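Local coordinates for protein beta-1,4-mannanase (Aplysia kurodai, PDB 3VUP) that probably hydrolyses the beta-1,4-linked mannose backbone of mannan as a secreted endo-acting enzyme of the sea hare's digestive fluid, at residues Met88-Lys93 / Pro143-Val148; His147-His151 / Thr213-Gly217. All coordinates share one frame; numbering follows the deposited sequence. Where two conformers were deposited one is given.

Contact 1: residues Met88-Lys93 / Pro143-Val148; sequences MLDDMK and PIVNHV
Leu89 and Ile144 face each other with their CA atoms 5.8 Å apart, on two helical segments whose axes approach to 9.4 Å and cross at -43°, running in broadly the same direction. Val148, just past the end of the second helix, keeps the same spacing from Lys93. Leu89 carries much of the contact. Its CB sits over one face of the His147 imidazole, 3.8 Å from the ring centroid and only 10° off the normal, a CH-pi contact, while its CD2 reaches Ile144 CA at 3.7 Å. With CG anti to the backbone N (chi1 -170°), His147 swings its ring across to this helix, where Lys93 CB lies at the ring edge. A water in the ring plane bonds NE2 of His147 at 2.8 Å and donates to OD1 of Asp90, a bridge where no direct hydrogen bond joins the two segments. On the inner side Ile144 spreads its branches, CD1 to Met88 CE and CG2 to Met92 CG, and Val148 CG1 packs on the backbone of Lys93. The seam joins helices 88-101 and 130-147 on the outside of the TIM barrel, with Met92, Ile144 and Val148 all touching Trp157 of strand 157-161.

Contact 2: residues His147-His151 / Thr213-Gly217; sequences HVKGH and TTDPG
Asp215 and Lys149 both place CG anti to the backbone N (chi1 -177° and -178°), which carries the carboxylate across to the turn after helix 130-147 and lays the lysine chain, extended beyond CG, obliquely over it. OD2 of Asp215 accepts the backbone N-H of Gly150 at 3.0 Å in a nearly straight bond (167°), the donor standing above the carboxylate plane. This N-H belongs to a type II beta turn from Val148 to His151, closed by a bond from His151 N to Val148 O, with Gly150 at the positive-phi position usual for glycine in such a turn. Lys149 CG lies over the same face of the carboxylate, 3.7 Å from Asp215 CG. Further out, Lys149 CD passes 3.7 Å from Thr214 O, at the end of helix 197-214, and the ammonium continues past, NZ remaining 6.1 Å from Asp215 OD1. That oxygen forms a salt bridge with Arg1 and receives a weak bond from Gly217 N. With an alanine here, the Gly150 N-H would probably lose its acceptor, Arg1 its carboxylate mate and Lys149 CG the flat group on which it rests. The straight Gly150 bond and the Arg1 salt bridge, with Gly217 adding little, would be expected to stabilise the buried carboxylate as an anion, so that one aspartate ties the chain's first residue to two loops.

In the fold
The two contacts lie on one side of the barrel, their centres about 10 Å apart, at the end of helix 130-147 and in the turn that follows. Contact 1 sets the end of that helix against the beginning of helix 88-101. The ranges overlap at His147 and Val148, but contact 2 is made by Lys149 and Gly150 just beyond, which meet the end of helix 197-214. Val145 and Asn146 pack directly on Thr214, and Val145 also on Asp215. In chain order helices 88-101, 130-147 and 197-214 precede strands 105-112, 157-161 and 220-224, neighbours in the eight-stranded parallel barrel. The contacts thus join three outer helices of the (beta/alpha)8 fold, each preceding one of three successive strands.

Contact 1: residues Met88-Lys93 / Pro143-Val148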
# COMPACT_ATOMS: atom_id res chain seq x y z
N MET A 88 -8.79 -14.74 -12.20
CA MET A 88 -7.93 -13.88 -11.38
C MET A 88 -6.48 -13.81 -11.85
O MET A 88 -5.91 -12.73 -11.89
CB MET A 88 -8.00 -14.32 -9.92
CG MET A 88 -7.22 -13.44 -8.96
SD MET A 88 -7.78 -11.73 -8.99
CE MET A 88 -7.09 -11.15 -7.44
N LEU A 89 -5.88 -14.95 -12.17
CA LEU A 89 -4.48 -14.93 -12.58
C LEU A 89 -4.33 -14.15 -13.89
O LEU A 89 -3.48 -13.27 -13.99
CB LEU A 89 -3.93 -16.36 -12.71
CG LEU A 89 -4.03 -17.21 -11.44
CD1 LEU A 89 -3.40 -18.56 -11.68
CD2 LEU A 89 -3.39 -16.52 -10.24
N ASP A 90 -5.17 -14.46 -14.87
CA ASP A 90 -5.19 -13.71 -16.13
C ASP A 90 -5.44 -12.22 -15.89
O ASP A 90 -4.85 -11.37 -16.55
CB ASP A 90 -6.27 -14.25 -17.08
CG ASP A 90 -5.95 -15.63 -17.64
OD1 ASP A 90 -4.76 -16.01 -17.69
OD2 ASP A 90 -6.90 -16.32 -18.04
N ASP A 91 -6.34 -11.92 -14.96
CA ASP A 91 -6.71 -10.54 -14.67
C ASP A 91 -5.51 -9.75 -14.15
O ASP A 91 -5.26 -8.62 -14.57
CB ASP A 91 -7.83 -10.48 -13.63
CG ASP A 91 -9.15 -11.05 -14.13
OD1 ASP A 91 -9.35 -11.19 -15.36
OD2 ASP A 91 -10.00 -11.35 -13.26
N MET A 92 -4.77 -10.35 -13.23
CA MET A 92 -3.63 -9.66 -12.64
C MET A 92 -2.53 -9.45 -13.69
O MET A 92 -1.91 -8.38 -13.74
CB MET A 92 -3.12 -10.41 -11.41
CG MET A 92 -4.12 -10.43 -10.25
SD MET A 92 -4.59 -8.79 -9.63
CE MET A 92 -3.04 -8.20 -8.96
N LYS A 93 -2.31 -10.45 -14.54
CA LYS A 93 -1.34 -10.28 -15.62
C LYS A 93 -1.78 -9.20 -16.60
O LYS A 93 -0.98 -8.37 -17.01
CB LYS A 93 -1.09 -11.61 -16.35
CG LYS A 93 -0.26 -11.43 -17.62
CD LYS A 93 0.58 -12.64 -17.97
CE LYS A 93 1.63 -12.28 -19.02
NZ LYS A 93 1.03 -11.66 -20.24
N PRO A 143 0.11 -18.41 -5.82
CA PRO A 143 -0.23 -18.52 -7.24
C PRO A 143 -0.29 -17.19 -7.99
O PRO A 143 0.18 -17.09 -9.12
CB PRO A 143 -1.59 -19.21 -7.21
CG PRO A 143 -1.52 -20.08 -5.98
CD PRO A 143 -0.77 -19.25 -4.98
N ILE A 144 -0.85 -16.16 -7.35
CA ILE A 144 -0.91 -14.85 -7.98
C ILE A 144 0.49 -14.27 -8.22
O ILE A 144 0.82 -13.84 -9.33
CB ILE A 144 -1.76 -13.86 -7.15
CG1 ILE A 144 -3.24 -14.27 -7.19
CG2 ILE A 144 -1.57 -12.44 -7.66
CD1 ILE A 144 -4.09 -13.58 -6.14
N VAL A 145 1.30 -14.28 -7.17
CA VAL A 145 2.65 -13.72 -7.24
C VAL A 145 3.50 -14.45 -8.26
O VAL A 145 4.24 -13.84 -9.03
CB VAL A 145 3.30 -13.75 -5.84
CG1 VAL A 145 4.78 -13.41 -5.92
CG2 VAL A 145 2.58 -12.79 -4.91
N ASN A 146 3.38 -15.78 -8.27
CA ASN A 146 4.12 -16.57 -9.24
C ASN A 146 3.71 -16.27 -10.67
O ASN A 146 4.54 -16.21 -11.57
CB ASN A 146 3.94 -18.06 -8.96
CG ASN A 146 4.71 -18.92 -9.93
OD1 ASN A 146 5.94 -18.93 -9.92
ND2 ASN A 146 3.99 -19.63 -10.79
N HIS A 147 2.41 -16.07 -10.88
CA HIS A 147 1.89 -15.88 -12.23
C HIS A 147 2.43 -14.60 -12.87
O HIS A 147 2.62 -14.54 -14.09
CB HIS A 147 0.37 -15.84 -12.20
CG HIS A 147 -0.25 -15.87 -13.56
ND1 HIS A 147 -0.30 -17.02 -14.32
CD2 HIS A 147 -0.83 -14.90 -14.30
CE1 HIS A 147 -0.90 -16.75 -15.47
NE2 HIS A 147 -1.22 -15.47 -15.48
N VAL A 148 2.66 -13.57 -12.06
CA VAL A 148 3.16 -12.29 -12.56
C VAL A 148 4.60 -12.04 -12.14
O VAL A 148 5.08 -10.90 -12.22
CB VAL A 148 2.26 -11.11 -12.11
CG1 VAL A 148 0.83 -11.31 -12.63
CG2 VAL A 148 2.28 -10.92 -10.58
O HOH W 1 -2.45 -14.74 -17.93

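Contact 2: residues His147-His151 / Thr213-Gly217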
# COMPACT_ATOMS: atom_id res chain seq x y z
N HIS A 147 2.41 -16.07 -10.88
CA HIS A 147 1.89 -15.88 -12.23
C HIS A 147 2.43 -14.60 -12.87
O HIS A 147 2.62 -14.54 -14.09
CB HIS A 147 0.37 -15.84 -12.20
CG HIS A 147 -0.25 -15.87 -13.56
ND1 HIS A 147 -0.30 -17.02 -14.32
CD2 HIS A 147 -0.83 -14.90 -14.30
CE1 HIS A 147 -0.90 -16.75 -15.47
NE2 HIS A 147 -1.22 -15.47 -15.48
N VAL A 148 2.66 -13.57 -12.06
CA VAL A 148 3.16 -12.29 -12.56
C VAL A 148 4.60 -12.04 -12.14
O VAL A 148 5.08 -10.90 -12.22
CB VAL A 148 2.26 -11.11 -12.11
CG1 VAL A 148 0.83 -11.31 -12.63
CG2 VAL A 148 2.28 -10.92 -10.58
N LYS A 149 5.30 -13.09 -11.75
CA LYS A 149 6.69 -13.01 -11.28
C LYS A 149 7.55 -12.21 -12.24
O LYS A 149 7.55 -12.50 -13.44
CB LYS A 149 7.27 -14.43 -11.15
CG LYS A 149 8.70 -14.51 -10.62
CD LYS A 149 9.19 -15.95 -10.62
CE LYS A 149 10.64 -16.04 -10.17
NZ LYS A 149 11.23 -17.39 -10.42
N GLY A 150 8.26 -11.21 -11.74
CA GLY A 150 9.19 -10.45 -12.55
C GLY A 150 8.60 -9.42 -13.48
O GLY A 150 9.35 -8.78 -14.21
N HIS A 151 7.28 -9.23 -13.47
CA HIS A 151 6.66 -8.34 -14.44
C HIS A 151 7.22 -6.93 -14.32
O HIS A 151 7.25 -6.35 -13.24
CB HIS A 151 5.14 -8.31 -14.26
CG HIS A 151 4.41 -7.80 -15.46
ND1 HIS A 151 4.51 -6.49 -15.89
CD2 HIS A 151 3.59 -8.42 -16.33
CE1 HIS A 151 3.77 -6.33 -16.97
NE2 HIS A 151 3.20 -7.49 -17.26
N THR A 213 9.68 -15.12 -1.38
CA THR A 213 10.14 -16.48 -1.67
C THR A 213 9.74 -16.84 -3.10
O THR A 213 10.49 -17.46 -3.84
CB THR A 213 9.52 -17.53 -0.71
OG1 THR A 213 9.81 -17.19 0.65
CG2 THR A 213 10.07 -18.91 -0.99
N THR A 214 8.54 -16.42 -3.48
CA THR A 214 7.96 -16.77 -4.77
C THR A 214 8.50 -15.89 -5.91
O THR A 214 8.80 -16.39 -7.00
CB THR A 214 6.44 -16.69 -4.68
OG1 THR A 214 5.98 -17.57 -3.65
CG2 THR A 214 5.79 -17.08 -5.99
N ASP A 215 8.63 -14.60 -5.64
CA ASP A 215 9.23 -13.65 -6.57
C ASP A 215 10.26 -12.84 -5.78
O ASP A 215 9.94 -11.78 -5.24
CB ASP A 215 8.18 -12.72 -7.17
CG ASP A 215 8.76 -11.76 -8.20
OD1 ASP A 215 9.99 -11.79 -8.43
OD2 ASP A 215 7.98 -10.96 -8.78
N PRO A 216 11.49 -13.37 -5.68
CA PRO A 216 12.48 -12.75 -4.81
C PRO A 216 12.84 -11.31 -5.16
O PRO A 216 13.31 -10.59 -4.29
CB PRO A 216 13.71 -13.65 -4.97
CG PRO A 216 13.18 -14.94 -5.43
CD PRO A 216 11.95 -14.66 -6.22
N GLY A 217 12.60 -10.90 -6.41
CA GLY A 217 12.85 -9.53 -6.82
C GLY A 217 11.70 -8.56 -6.63
O GLY A 217 11.84 -7.39 -6.98